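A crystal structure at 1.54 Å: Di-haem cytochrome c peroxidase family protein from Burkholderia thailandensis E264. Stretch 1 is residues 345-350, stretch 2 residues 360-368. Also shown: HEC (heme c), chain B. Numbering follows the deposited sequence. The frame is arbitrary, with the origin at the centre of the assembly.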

ATOM      1  N   ASP A 345      -2.172  14.876   7.449  1.00 10.95           N
ATOM      2  CA  ASP A 345      -1.211  13.829   7.115  1.00  9.14           C
ATOM      3  C   ASP A 345      -0.578  14.207   5.788  1.00 10.98           C
ATOM      4  O   ASP A 345      -1.227  14.139   4.736  1.00 10.94           O
ATOM      5  CB  ASP A 345      -1.921  12.478   7.055  1.00 11.72           C
ATOM      6  CG  ASP A 345      -1.042  11.351   6.570  1.00 13.38           C
ATOM      7  OD1 ASP A 345       0.109  11.591   6.186  1.00 12.50           O
ATOM      8  OD2 ASP A 345      -1.540  10.188   6.576  1.00 12.76           O
ATOM      9  N   ASN A 346       0.680  14.628   5.835  1.00  9.92           N
ATOM     10  CA  ASN A 346       1.368  15.181   4.683  1.00 10.46           C
ATOM     11  C   ASN A 346       2.220  14.168   3.940  1.00 10.82           C
ATOM     12  O   ASN A 346       2.889  14.538   2.974  1.00 10.88           O
ATOM     13  CB  ASN A 346       2.239  16.360   5.126  1.00 13.76           C
ATOM     14  CG  ASN A 346       1.405  17.565   5.546  1.00 14.65           C
ATOM     15  OD1 ASN A 346       0.393  17.874   4.919  1.00 15.10           O
ATOM     16  ND2 ASN A 346       1.830  18.242   6.601  1.00 16.87           N
ATOM     17  N   GLY A 347       2.202  12.907   4.340  1.00 10.84           N
ATOM     18  CA  GLY A 347       2.854  11.875   3.535  1.00 10.60           C
ATOM     19  C   GLY A 347       4.370  11.974   3.494  1.00 10.10           C
ATOM     20  O   GLY A 347       5.067  12.062   4.519  1.00 11.71           O
ATOM     21  N   LEU A 348       4.897  11.914   2.271  1.00  9.63           N
ATOM     22  CA  LEU A 348       6.303  11.614   2.058  1.00  9.99           C
ATOM     23  C   LEU A 348       7.231  12.655   2.679  1.00 12.06           C
ATOM     24  O   LEU A 348       8.368  12.332   3.014  1.00 11.50           O
ATOM     25  CB  LEU A 348       6.565  11.494   0.557  1.00 11.08           C
ATOM     26  CG  LEU A 348       7.984  11.254   0.098  1.00 10.14           C
ATOM     27  CD1 LEU A 348       8.522   9.942   0.622  1.00 13.07           C
ATOM     28  CD2 LEU A 348       8.044  11.310  -1.427  1.00 12.10           C
ATOM     29  N   CYS A 349       6.808  13.912   2.810  1.00 11.05           N
ATOM     30  CA  CYS A 349       7.777  14.904   3.289  1.00 10.20           C
ATOM     31  C   CYS A 349       8.268  14.602   4.700  1.00 11.30           C
ATOM     32  O   CYS A 349       9.374  15.020   5.061  1.00 13.44           O
ATOM     33  CB  CYS A 349       7.199  16.319   3.230  1.00 12.21           C
ATOM     34  SG  CYS A 349       5.679  16.615   4.128  1.00 13.19           S
ATOM     35  N   ASP A 350       7.485  13.901   5.523  1.00 12.16           N
ATOM     36  CA  ASP A 350       7.994  13.575   6.855  1.00 12.21           C
ATOM     37  C   ASP A 350       9.152  12.597   6.753  1.00 18.63           C
ATOM     38  O   ASP A 350      10.162  12.744   7.444  1.00 14.99           O
ATOM     39  CB  ASP A 350       6.879  13.015   7.740  1.00 14.41           C
ATOM     40  CG  ASP A 350       5.779  14.047   8.035  1.00 26.01           C
ATOM     41  OD1 ASP A 350       5.997  15.278   7.872  1.00 29.15           O
ATOM     42  OD2 ASP A 350       4.682  13.621   8.448  1.00 35.44           O
ATOM     43  N   PRO A 360      12.781  18.985   1.760  1.00 13.97           N
ATOM     44  CA  PRO A 360      11.826  17.885   1.946  1.00 12.24           C
ATOM     45  C   PRO A 360      10.377  18.293   1.790  1.00 13.22           C
ATOM     46  O   PRO A 360       9.549  17.430   1.469  1.00 13.27           O
ATOM     47  CB  PRO A 360      12.136  17.402   3.371  1.00 14.62           C
ATOM     48  CG  PRO A 360      12.892  18.545   4.032  1.00 15.76           C
ATOM     49  CD  PRO A 360      13.633  19.215   2.942  1.00 14.97           C
ATOM     50  N   THR A 361      10.005  19.562   2.029  1.00 10.07           N
ATOM     51  CA  THR A 361       8.595  19.929   1.964  1.00 11.56           C
ATOM     52  C   THR A 361       8.072  19.982   0.531  1.00 12.07           C
ATOM     53  O   THR A 361       6.853  20.102   0.348  1.00 13.04           O
ATOM     54  CB  THR A 361       8.337  21.268   2.672  1.00 13.83           C
ATOM     55  OG1 THR A 361       9.026  22.311   1.988  1.00 15.98           O
ATOM     56  CG2 THR A 361       8.795  21.198   4.155  1.00 15.16           C
ATOM     57  N   GLN A 362       8.945  19.857  -0.477  1.00 13.60           N
ATOM     58  CA  GLN A 362       8.453  19.737  -1.841  1.00 13.31           C
ATOM     59  C   GLN A 362       7.644  18.464  -2.004  1.00 15.49           C
ATOM     60  O   GLN A 362       6.853  18.363  -2.949  1.00 15.41           O
ATOM     61  CB  GLN A 362       9.602  19.742  -2.846  1.00 13.86           C
ATOM     62  CG  GLN A 362      10.424  18.478  -2.834  1.00 14.27           C
ATOM     63  CD  GLN A 362      11.688  18.568  -3.679  1.00 23.12           C
ATOM     64  OE1 GLN A 362      12.815  18.516  -3.157  1.00 22.12           O
ATOM     65  NE2 GLN A 362      11.511  18.666  -4.990  1.00 22.63           N
ATOM     66  N   TRP A 363       7.815  17.514  -1.088  1.00 13.11           N
ATOM     67  CA  TRP A 363       7.156  16.214  -1.140  1.00 12.88           C
ATOM     68  C   TRP A 363       5.939  16.129  -0.232  1.00 12.46           C
ATOM     69  O   TRP A 363       5.371  15.046  -0.092  1.00 11.65           O
ATOM     70  CB  TRP A 363       8.127  15.094  -0.758  1.00 13.42           C
ATOM     71  CG  TRP A 363       9.373  15.072  -1.577  1.00 17.76           C
ATOM     72  CD1 TRP A 363      10.653  15.296  -1.133  1.00 18.02           C
ATOM     73  CD2 TRP A 363       9.468  14.830  -2.978  1.00 17.14           C
ATOM     74  NE1 TRP A 363      11.539  15.210  -2.184  1.00 18.52           N
ATOM     75  CE2 TRP A 363      10.836  14.927  -3.327  1.00 15.93           C
ATOM     76  CE3 TRP A 363       8.532  14.545  -3.974  1.00 15.30           C
ATOM     77  CZ2 TRP A 363      11.282  14.737  -4.630  1.00 18.68           C
ATOM     78  CZ3 TRP A 363       8.972  14.367  -5.260  1.00 17.78           C
ATOM     79  CH2 TRP A 363      10.332  14.462  -5.585  1.00 18.21           C
ATOM     80  N   CYS A 364       5.540  17.211   0.421  1.00 10.89           N
ATOM     81  CA  CYS A 364       4.315  17.158   1.207  1.00 10.62           C
ATOM     82  C   CYS A 364       3.134  16.923   0.276  1.00  9.89           C
ATOM     83  O   CYS A 364       3.060  17.490  -0.818  1.00 11.99           O
ATOM     84  CB  CYS A 364       4.139  18.432   2.031  1.00 11.36           C
ATOM     85  SG  CYS A 364       5.272  18.552   3.475  1.00 14.00           S
ATOM     86  N   ALA A 365       2.236  16.047   0.709  1.00 10.13           N
ATOM     87  CA  ALA A 365       1.044  15.557   0.008  1.00 10.97           C
ATOM     88  C   ALA A 365       1.372  14.415  -0.956  1.00  9.09           C
ATOM     89  O   ALA A 365       0.435  13.851  -1.546  1.00 11.12           O
ATOM     90  CB  ALA A 365       0.277  16.658  -0.745  1.00 12.86           C
ATOM     91  N   TYR A 366       2.623  14.006  -1.082  1.00 10.49           N
ATOM     92  CA  TYR A 366       2.950  12.855  -1.902  1.00 10.56           C
ATOM     93  C   TYR A 366       2.785  11.566  -1.110  1.00 10.62           C
ATOM     94  O   TYR A 366       3.151  11.490   0.066  1.00 10.36           O
ATOM     95  CB  TYR A 366       4.383  12.931  -2.420  1.00 11.21           C
ATOM     96  CG  TYR A 366       4.590  13.849  -3.596  1.00  9.01           C
ATOM     97  CD1 TYR A 366       4.438  15.230  -3.492  1.00 10.23           C
ATOM     98  CD2 TYR A 366       4.973  13.331  -4.827  1.00  9.44           C
ATOM     99  CE1 TYR A 366       4.630  16.060  -4.610  1.00 10.77           C
ATOM    100  CE2 TYR A 366       5.190  14.137  -5.913  1.00 11.15           C
ATOM    101  CZ  TYR A 366       5.019  15.496  -5.801  1.00 10.96           C
ATOM    102  OH  TYR A 366       5.237  16.283  -6.928  1.00 14.66           O
ATOM    103  N   LEU A 367       2.273  10.546  -1.786  1.00  9.24           N
ATOM    104  CA  LEU A 367       2.040   9.222  -1.222  1.00 10.02           C
ATOM    105  C   LEU A 367       2.429   8.182  -2.261  1.00 10.64           C
ATOM    106  O   LEU A 367       2.377   8.442  -3.464  1.00 10.12           O
ATOM    107  CB  LEU A 367       0.569   9.056  -0.812  1.00  9.65           C
ATOM    108  CG  LEU A 367       0.108   9.975   0.309  1.00 10.78           C
ATOM    109  CD1 LEU A 367      -1.422   9.995   0.343  1.00 13.25           C
ATOM    110  CD2 LEU A 367       0.699   9.483   1.630  1.00 11.53           C
ATOM    111  N   ARG A 368       2.817   6.996  -1.801  1.00  9.46           N
ATOM    112  CA  ARG A 368       3.251   5.948  -2.725  1.00 10.38           C
ATOM    113  C   ARG A 368       2.057   5.430  -3.522  1.00 13.21           C
ATOM    114  O   ARG A 368       1.020   5.080  -2.953  1.00 11.69           O
ATOM    115  CB  ARG A 368       3.932   4.785  -1.988  1.00  9.41           C
ATOM    116  CG  ARG A 368       4.957   4.025  -2.871  1.00 10.51           C
ATOM    117  CD  ARG A 368       5.577   2.779  -2.199  1.00 10.88           C
ATOM    118  NE  ARG A 368       4.577   1.714  -2.169  1.00  8.96           N
ATOM    119  CZ  ARG A 368       4.252   0.970  -1.127  1.00  9.26           C
ATOM    120  NH1 ARG A 368       4.894   1.069   0.033  1.00 11.58           N
ATOM    121  NH2 ARG A 368       3.261   0.106  -1.268  1.00 11.14           N
TER
HETATM  122 FE   HEC B 601       0.313  -3.818   8.802  1.00  9.09          FE
HETATM  123  CHA HEC B 601       1.145  -1.511   6.355  1.00  8.80           C
HETATM  124  CHB HEC B 601       2.860  -5.811   7.769  1.00  9.78           C
HETATM  125  CHC HEC B 601       0.146  -5.594  11.743  1.00  8.13           C
HETATM  126  CHD HEC B 601      -2.166  -1.732   9.972  1.00 10.45           C
HETATM  127  NA  HEC B 601       1.663  -3.721   7.289  1.00  8.03           N
HETATM  128  C1A HEC B 601       1.866  -2.675   6.411  1.00  8.73           C
HETATM  129  C2A HEC B 601       2.927  -3.034   5.511  1.00  7.17           C
HETATM  130  C3A HEC B 601       3.324  -4.272   5.839  1.00  7.48           C
HETATM  131  C4A HEC B 601       2.608  -4.687   7.018  1.00  8.09           C
HETATM  132  CMA HEC B 601       4.489  -5.048   5.237  1.00 10.25           C
HETATM  133  CAA HEC B 601       3.481  -2.132   4.392  1.00 10.89           C
HETATM  134  CBA HEC B 601       2.816  -2.468   3.069  1.00 10.77           C
HETATM  135  CGA HEC B 601       3.189  -1.524   1.956  1.00 13.90           C
HETATM  136  O1A HEC B 601       2.803  -1.857   0.797  1.00 12.21           O
HETATM  137  O2A HEC B 601       3.724  -0.408   2.240  1.00 11.92           O
HETATM  138  NB  HEC B 601       1.312  -5.378   9.630  1.00  8.88           N
HETATM  139  C1B HEC B 601       2.366  -6.051   9.026  1.00  9.30           C
HETATM  140  C2B HEC B 601       2.807  -7.082   9.927  1.00 10.00           C
HETATM  141  C3B HEC B 601       2.132  -6.964  11.075  1.00  8.49           C
HETATM  142  C4B HEC B 601       1.156  -5.917  10.888  1.00  8.65           C
HETATM  143  CMB HEC B 601       3.930  -8.072   9.604  1.00 10.83           C
HETATM  144  CAB HEC B 601       2.214  -7.840  12.342  1.00  8.77           C
HETATM  145  CBB HEC B 601       3.589  -7.632  13.025  1.00 10.92           C
HETATM  146  NC  HEC B 601      -0.804  -3.698  10.501  1.00  7.89           N
HETATM  147  C1C HEC B 601      -0.740  -4.574  11.577  1.00  7.26           C
HETATM  148  C2C HEC B 601      -1.906  -4.321  12.394  1.00  9.92           C
HETATM  149  C3C HEC B 601      -2.585  -3.279  11.907  1.00  9.03           C
HETATM  150  C4C HEC B 601      -1.879  -2.846  10.718  1.00  8.19           C
HETATM  151  CMC HEC B 601      -2.337  -5.216  13.568  1.00  9.50           C
HETATM  152  CAC HEC B 601      -4.033  -2.878  12.237  1.00  9.41           C
HETATM  153  CBC HEC B 601      -4.155  -2.303  13.655  1.00  8.73           C
HETATM  154  ND  HEC B 601      -0.403  -2.008   8.230  1.00  8.40           N
HETATM  155  C1D HEC B 601      -1.470  -1.335   8.858  1.00  8.39           C
HETATM  156  C2D HEC B 601      -1.622  -0.049   8.227  1.00  7.21           C
HETATM  157  C3D HEC B 601      -0.575   0.045   7.176  1.00  9.64           C
HETATM  158  C4D HEC B 601       0.142  -1.199   7.221  1.00  8.53           C
HETATM  159  CMD HEC B 601      -2.583   1.041   8.659  1.00  9.29           C
HETATM  160  CAD HEC B 601      -0.291   1.245   6.253  1.00  9.51           C
HETATM  161  CBD HEC B 601       0.360   2.305   7.111  1.00  9.76           C
HETATM  162  CGD HEC B 601       1.053   3.389   6.305  1.00 13.01           C
HETATM  163  O1D HEC B 601       1.006   3.329   5.057  1.00 13.68           O
HETATM  164  O2D HEC B 601       1.565   4.333   6.972  1.00 13.74           O
HETATM  165  O   HOH W   1       1.669  -2.467   9.864  1.00 21.79           O

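The contact is organised around one covalent bond and two backbone hydrogen bonds, and the side chains take up conformations that fit this frame. Cys349 and Cys364 form a disulfide, SG to SG 2.1 Å, with chi3 at 94°, close to the right angle a relaxed disulfide prefers. The two halves reach it differently. Cys349 points its CA-to-CB bond toward the other stretch and uses the p rotamer (57°), whereas Cys364 sets out sideways and needs m (-73°) to bring its sulfur to the partner. The CB of Cys349 also packs tightly on backbone, 3.1 Å from the O of Pro360.

Beside this bridge, the main chains pair. Ala365 N donates to Asn346 O at 2.8 Å, and Leu348 N donates to Tyr366 O, also at 2.8 Å. Asn346 O additionally receives a CA-H...O contact from Cys364 CA at 3.5 Å. The type II turn from Trp363 to Tyr366, closed by Tyr366 N to Trp363 O at 3.1 Å, presents these groups; Ala365 takes its positive phi (83°) and directs its methyl away from stretch 1, so its part in the contact is played by backbone.

Gly347 shows the strictest steric rule. Its phi of 68° by itself favours glycine, and an ideal CB would lie 2.2 Å from Tyr366 O and 3.0 Å from Leu367 CD2, both clashes. The space is filled instead by close approach: Gly347 CA makes a CA-H...O contact with Tyr366 O at 3.5 Å and lies 3.7 Å from Leu367 CD2. Leu367 starts away from stretch 1, but its m,t conformation brings its end back. Asp345, in the t rotamer, turns OD1 to accept a hydrogen bond from Gly347 N at 3.1 Å, holding the loop before the helix.

Leu348 supplies the main apolar packing. Pointing toward stretch 2 with the t,p rotamer, it sets CD2 3.8 Å from Trp363 CB, while its CB meets Tyr366 CB at 4.0 Å. Trp363 and Tyr366, both m at chi1, have ends that lead away from stretch 1. Tyr366 meets Leu348 through its CB, whereas Trp363 adds the near part of its indole, with Leu348 CD2 lying obliquely to the ring, 4.0 Å from Trp363 CG.

Arg368 leaves the contact altogether. Its side chain, t at chi1 and chi2 and p at chi3, extends to the heme c propionate, where NH1 bonds HEC O2A and NH2 bonds HEC O1A, each at 2.9 Å. The N-H...O angles of 167° and 166° describe a nearly straight, two-pronged grip.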